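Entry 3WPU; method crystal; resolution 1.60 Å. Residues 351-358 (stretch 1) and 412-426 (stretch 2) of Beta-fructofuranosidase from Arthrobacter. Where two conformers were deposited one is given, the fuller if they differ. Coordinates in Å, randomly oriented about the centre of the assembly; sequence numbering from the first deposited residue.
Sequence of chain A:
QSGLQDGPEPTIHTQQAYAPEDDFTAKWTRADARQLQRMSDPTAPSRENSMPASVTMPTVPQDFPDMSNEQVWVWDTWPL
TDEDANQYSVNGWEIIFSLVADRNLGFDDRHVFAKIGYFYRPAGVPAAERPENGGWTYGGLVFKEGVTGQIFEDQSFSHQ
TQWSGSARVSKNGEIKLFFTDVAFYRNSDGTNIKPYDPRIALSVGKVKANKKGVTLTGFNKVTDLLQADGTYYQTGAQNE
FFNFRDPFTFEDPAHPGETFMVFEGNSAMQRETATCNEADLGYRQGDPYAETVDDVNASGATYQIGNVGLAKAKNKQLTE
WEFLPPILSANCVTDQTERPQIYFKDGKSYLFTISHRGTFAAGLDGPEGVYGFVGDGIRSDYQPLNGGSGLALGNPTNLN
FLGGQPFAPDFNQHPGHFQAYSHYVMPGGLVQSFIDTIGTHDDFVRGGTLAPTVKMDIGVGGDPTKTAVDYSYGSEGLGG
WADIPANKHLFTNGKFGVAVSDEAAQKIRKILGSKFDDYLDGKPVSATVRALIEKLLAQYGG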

# COMPACT_ATOMS: atom_id res chain seq x y z
N LEU A 351 4.33 7.12 8.43
CA LEU A 351 4.76 6.10 7.52
C LEU A 351 3.87 4.91 7.86
O LEU A 351 3.87 4.48 9.01
CB LEU A 351 6.23 5.75 7.76
CG LEU A 351 6.75 4.43 7.20
CD1 LEU A 351 6.53 4.34 5.71
CD2 LEU A 351 8.21 4.18 7.55
N PHE A 352 3.10 4.45 6.89
CA PHE A 352 2.29 3.24 7.05
C PHE A 352 2.86 2.12 6.19
O PHE A 352 3.27 2.32 5.06
CB PHE A 352 0.84 3.49 6.66
CG PHE A 352 0.09 4.40 7.59
CD1 PHE A 352 -0.23 3.99 8.88
CD2 PHE A 352 -0.25 5.69 7.19
CE1 PHE A 352 -0.96 4.79 9.72
CE2 PHE A 352 -0.97 6.51 8.05
CZ PHE A 352 -1.30 6.07 9.32
N THR A 353 2.82 0.90 6.73
CA THR A 353 3.31 -0.25 6.02
C THR A 353 2.43 -1.43 6.43
O THR A 353 1.65 -1.31 7.38
CB THR A 353 4.82 -0.47 6.30
OG1 THR A 353 5.36 -1.48 5.43
CG2 THR A 353 5.07 -0.83 7.76
N ILE A 354 2.52 -2.49 5.67
CA ILE A 354 1.71 -3.70 5.87
C ILE A 354 2.62 -4.87 6.18
O ILE A 354 3.67 -5.00 5.56
CB ILE A 354 0.94 -4.01 4.56
CG1 ILE A 354 0.39 -2.72 3.90
CG2 ILE A 354 -0.13 -5.04 4.84
CD1 ILE A 354 -0.51 -1.88 4.77
N SER A 355 2.19 -5.78 7.08
CA SER A 355 2.97 -6.97 7.39
C SER A 355 2.06 -8.15 7.66
O SER A 355 0.91 -7.98 8.06
CB SER A 355 3.86 -6.74 8.59
OG SER A 355 4.96 -7.61 8.57
N HIS A 356 2.62 -9.33 7.47
CA HIS A 356 1.94 -10.60 7.76
C HIS A 356 2.31 -11.06 9.17
O HIS A 356 3.38 -10.74 9.68
CB HIS A 356 2.40 -11.67 6.80
CG HIS A 356 1.93 -11.47 5.38
ND1 HIS A 356 0.61 -11.44 5.02
CD2 HIS A 356 2.64 -11.32 4.24
CE1 HIS A 356 0.52 -11.30 3.71
NE2 HIS A 356 1.74 -11.20 3.22
N ARG A 357 1.47 -11.89 9.78
CA ARG A 357 1.80 -12.44 11.08
C ARG A 357 3.00 -13.37 10.99
O ARG A 357 3.90 -13.31 11.84
CB ARG A 357 0.60 -13.21 11.65
CG ARG A 357 0.91 -13.89 12.97
CD ARG A 357 -0.35 -14.30 13.72
NE ARG A 357 -0.03 -14.85 15.03
CZ ARG A 357 -0.88 -15.57 15.78
NH1 ARG A 357 -2.12 -15.82 15.36
NH2 ARG A 357 -0.49 -16.03 16.96
N GLY A 358 3.01 -14.24 9.97
CA GLY A 358 4.09 -15.23 9.80
C GLY A 358 5.49 -14.70 9.52
O GLY A 358 6.47 -15.43 9.63
N ASN A 412 -8.37 -22.98 15.82
CA ASN A 412 -8.75 -22.11 16.93
C ASN A 412 -8.61 -20.60 16.63
O ASN A 412 -8.71 -19.77 17.53
CB ASN A 412 -7.88 -22.44 18.15
CG ASN A 412 -8.25 -23.77 18.78
OD1 ASN A 412 -7.42 -24.68 18.82
ND2 ASN A 412 -9.46 -23.88 19.25
N GLN A 413 -8.38 -20.28 15.37
CA GLN A 413 -8.06 -18.89 15.01
C GLN A 413 -9.32 -18.12 14.60
O GLN A 413 -10.33 -18.73 14.19
CB GLN A 413 -6.99 -18.89 13.92
CG GLN A 413 -6.34 -17.54 13.68
CD GLN A 413 -6.00 -16.84 14.98
OE1 GLN A 413 -6.69 -15.90 15.39
NE2 GLN A 413 -4.98 -17.33 15.66
N HIS A 414 -9.29 -16.80 14.71
CA HIS A 414 -10.42 -15.96 14.31
C HIS A 414 -10.59 -16.11 12.79
O HIS A 414 -9.62 -16.07 12.05
CB HIS A 414 -10.18 -14.48 14.69
CG HIS A 414 -11.40 -13.62 14.54
ND1 HIS A 414 -11.96 -13.32 13.32
CD2 HIS A 414 -12.19 -13.02 15.47
CE1 HIS A 414 -13.03 -12.57 13.50
NE2 HIS A 414 -13.18 -12.36 14.79
N PRO A 415 -11.84 -16.30 12.31
CA PRO A 415 -12.04 -16.52 10.86
C PRO A 415 -11.80 -15.31 9.95
O PRO A 415 -11.83 -15.42 8.73
CB PRO A 415 -13.49 -17.00 10.76
CG PRO A 415 -14.14 -16.53 12.02
CD PRO A 415 -13.08 -16.56 13.08
N GLY A 416 -11.51 -14.18 10.56
CA GLY A 416 -11.11 -12.95 9.85
C GLY A 416 -9.62 -12.67 9.89
O GLY A 416 -9.19 -11.59 9.48
N HIS A 417 -8.83 -13.61 10.38
CA HIS A 417 -7.37 -13.45 10.52
C HIS A 417 -6.70 -13.02 9.22
O HIS A 417 -5.73 -12.26 9.26
CB HIS A 417 -6.77 -14.78 10.97
CG HIS A 417 -5.38 -14.71 11.49
ND1 HIS A 417 -4.28 -14.91 10.69
CD2 HIS A 417 -4.91 -14.61 12.76
CE1 HIS A 417 -3.18 -14.89 11.44
NE2 HIS A 417 -3.54 -14.71 12.70
N PHE A 418 -7.22 -13.46 8.08
CA PHE A 418 -6.68 -13.11 6.77
C PHE A 418 -7.68 -12.35 5.90
O PHE A 418 -7.60 -12.38 4.67
CB PHE A 418 -6.23 -14.38 6.04
CG PHE A 418 -5.21 -15.19 6.79
CD1 PHE A 418 -3.91 -14.70 6.98
CD2 PHE A 418 -5.52 -16.45 7.29
CE1 PHE A 418 -2.95 -15.45 7.64
CE2 PHE A 418 -4.56 -17.20 7.96
CZ PHE A 418 -3.28 -16.69 8.15
N GLN A 419 -8.63 -11.65 6.53
CA GLN A 419 -9.74 -11.04 5.80
C GLN A 419 -9.32 -9.92 4.89
O GLN A 419 -10.07 -9.55 3.99
CB GLN A 419 -10.83 -10.51 6.76
CG GLN A 419 -10.38 -9.31 7.58
CD GLN A 419 -11.47 -8.78 8.49
OE1 GLN A 419 -12.41 -9.50 8.86
NE2 GLN A 419 -11.37 -7.52 8.83
N ALA A 420 -8.15 -9.33 5.18
CA ALA A 420 -7.71 -8.13 4.50
C ALA A 420 -6.18 -8.12 4.39
O ALA A 420 -5.47 -8.55 5.31
CB ALA A 420 -8.19 -6.90 5.26
N TYR A 421 -5.70 -7.65 3.24
CA TYR A 421 -4.28 -7.40 3.04
C TYR A 421 -4.05 -6.28 2.01
O TYR A 421 -5.02 -5.76 1.41
CB TYR A 421 -3.47 -8.69 2.72
CG TYR A 421 -2.04 -8.54 3.16
CD1 TYR A 421 -1.75 -8.39 4.50
CD2 TYR A 421 -1.00 -8.46 2.24
CE1 TYR A 421 -0.45 -8.20 4.94
CE2 TYR A 421 0.30 -8.22 2.65
CZ TYR A 421 0.58 -8.11 4.00
OH TYR A 421 1.88 -7.90 4.47
N SER A 422 -2.78 -5.87 1.90
CA SER A 422 -2.33 -4.79 1.02
C SER A 422 -3.15 -3.51 1.20
O SER A 422 -3.49 -2.81 0.23
CB SER A 422 -2.30 -5.26 -0.43
OG SER A 422 -1.37 -6.33 -0.54
N HIS A 423 -3.40 -3.19 2.46
CA HIS A 423 -4.19 -2.03 2.79
C HIS A 423 -3.50 -0.77 2.25
O HIS A 423 -2.28 -0.71 2.08
CB HIS A 423 -4.26 -1.85 4.30
CG HIS A 423 -4.82 -3.01 5.05
ND1 HIS A 423 -4.25 -4.26 5.05
CD2 HIS A 423 -5.88 -3.08 5.89
CE1 HIS A 423 -4.94 -5.06 5.85
NE2 HIS A 423 -5.93 -4.36 6.37
N TYR A 424 -4.33 0.24 2.02
CA TYR A 424 -3.84 1.52 1.52
C TYR A 424 -4.66 2.60 2.19
O TYR A 424 -5.89 2.58 2.13
CB TYR A 424 -3.99 1.55 -0.00
CG TYR A 424 -3.55 2.88 -0.58
CD1 TYR A 424 -2.21 3.14 -0.83
CD2 TYR A 424 -4.48 3.86 -0.84
CE1 TYR A 424 -1.79 4.37 -1.30
CE2 TYR A 424 -4.08 5.10 -1.33
CZ TYR A 424 -2.76 5.35 -1.58
OH TYR A 424 -2.33 6.58 -2.08
N VAL A 425 -3.97 3.56 2.82
CA VAL A 425 -4.62 4.64 3.56
C VAL A 425 -4.85 5.84 2.63
O VAL A 425 -3.91 6.36 2.03
CB VAL A 425 -3.76 5.08 4.78
CG1 VAL A 425 -4.55 6.05 5.63
CG2 VAL A 425 -3.34 3.86 5.60
N MET A 426 -6.11 6.24 2.55
CA MET A 426 -6.61 7.25 1.65
C MET A 426 -6.91 8.51 2.45
O MET A 426 -6.95 8.49 3.68
CB MET A 426 -7.90 6.75 1.00
CG MET A 426 -7.69 5.43 0.31
SD MET A 426 -9.05 4.81 -0.71
CE MET A 426 -10.28 4.50 0.56

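Side chains, not backbone, hold this contact together: no main-chain hydrogen bond crosses it, and the 511 Å² it buries, both sides summed, is largely aromatic and aliphatic. The strand of 351-355 sets the pattern. Phe 352 and Ile 354 direct their CA-to-CB bonds toward the other stretch while Thr 353 directs its own away, the usual strand alternation.

Tyr 421, which gives up the most area, is the centre of the packing. Over one face of its ring, Ile 354 CG2 lies 3.2 Å from Tyr 421 CE1, a tight apolar contact. Over the opposite face His 356 forms an offset stack, with centroids 3.8 Å apart and planes at 13°; His 356 CE1 comes 3.2 Å from Tyr 421 CZ. Neither His 356 nor Tyr 421 starts out toward its partner, since both CA-to-CB bonds point sideways, but the length of each side chain brings its ring in. A flat residue suits this slot because it offers two broad surfaces at once, and its OH, bonded elsewhere in the structure, is not left unsatisfied.

While Ile 354 CG2 covers Tyr 421, Ile 354 CD1 sits 3.8 Å from His 423 CB and 3.4 Å from His 423 O, a carbonyl that finds no hydrogen-bond partner in the model. Further along, Val 425 CG2 rests over a face of the Phe 352 ring, 3.9 Å from Phe 352 CD2, a CH-pi contact between a compact branched residue and a flat one.

The polar link lies at the other end. Arg 357, extended with chi1 to chi3 all t, donates from Arg 357 NH1 to His 417 NE2 at 3.2 Å and 168°, nearly straight. The two groups meet edge to edge, as in-plane N-H and lone pair require. Gln 413 NE2, also 3.2 Å from Arg 357 NH1, is another donor and adds no hydrogen bond.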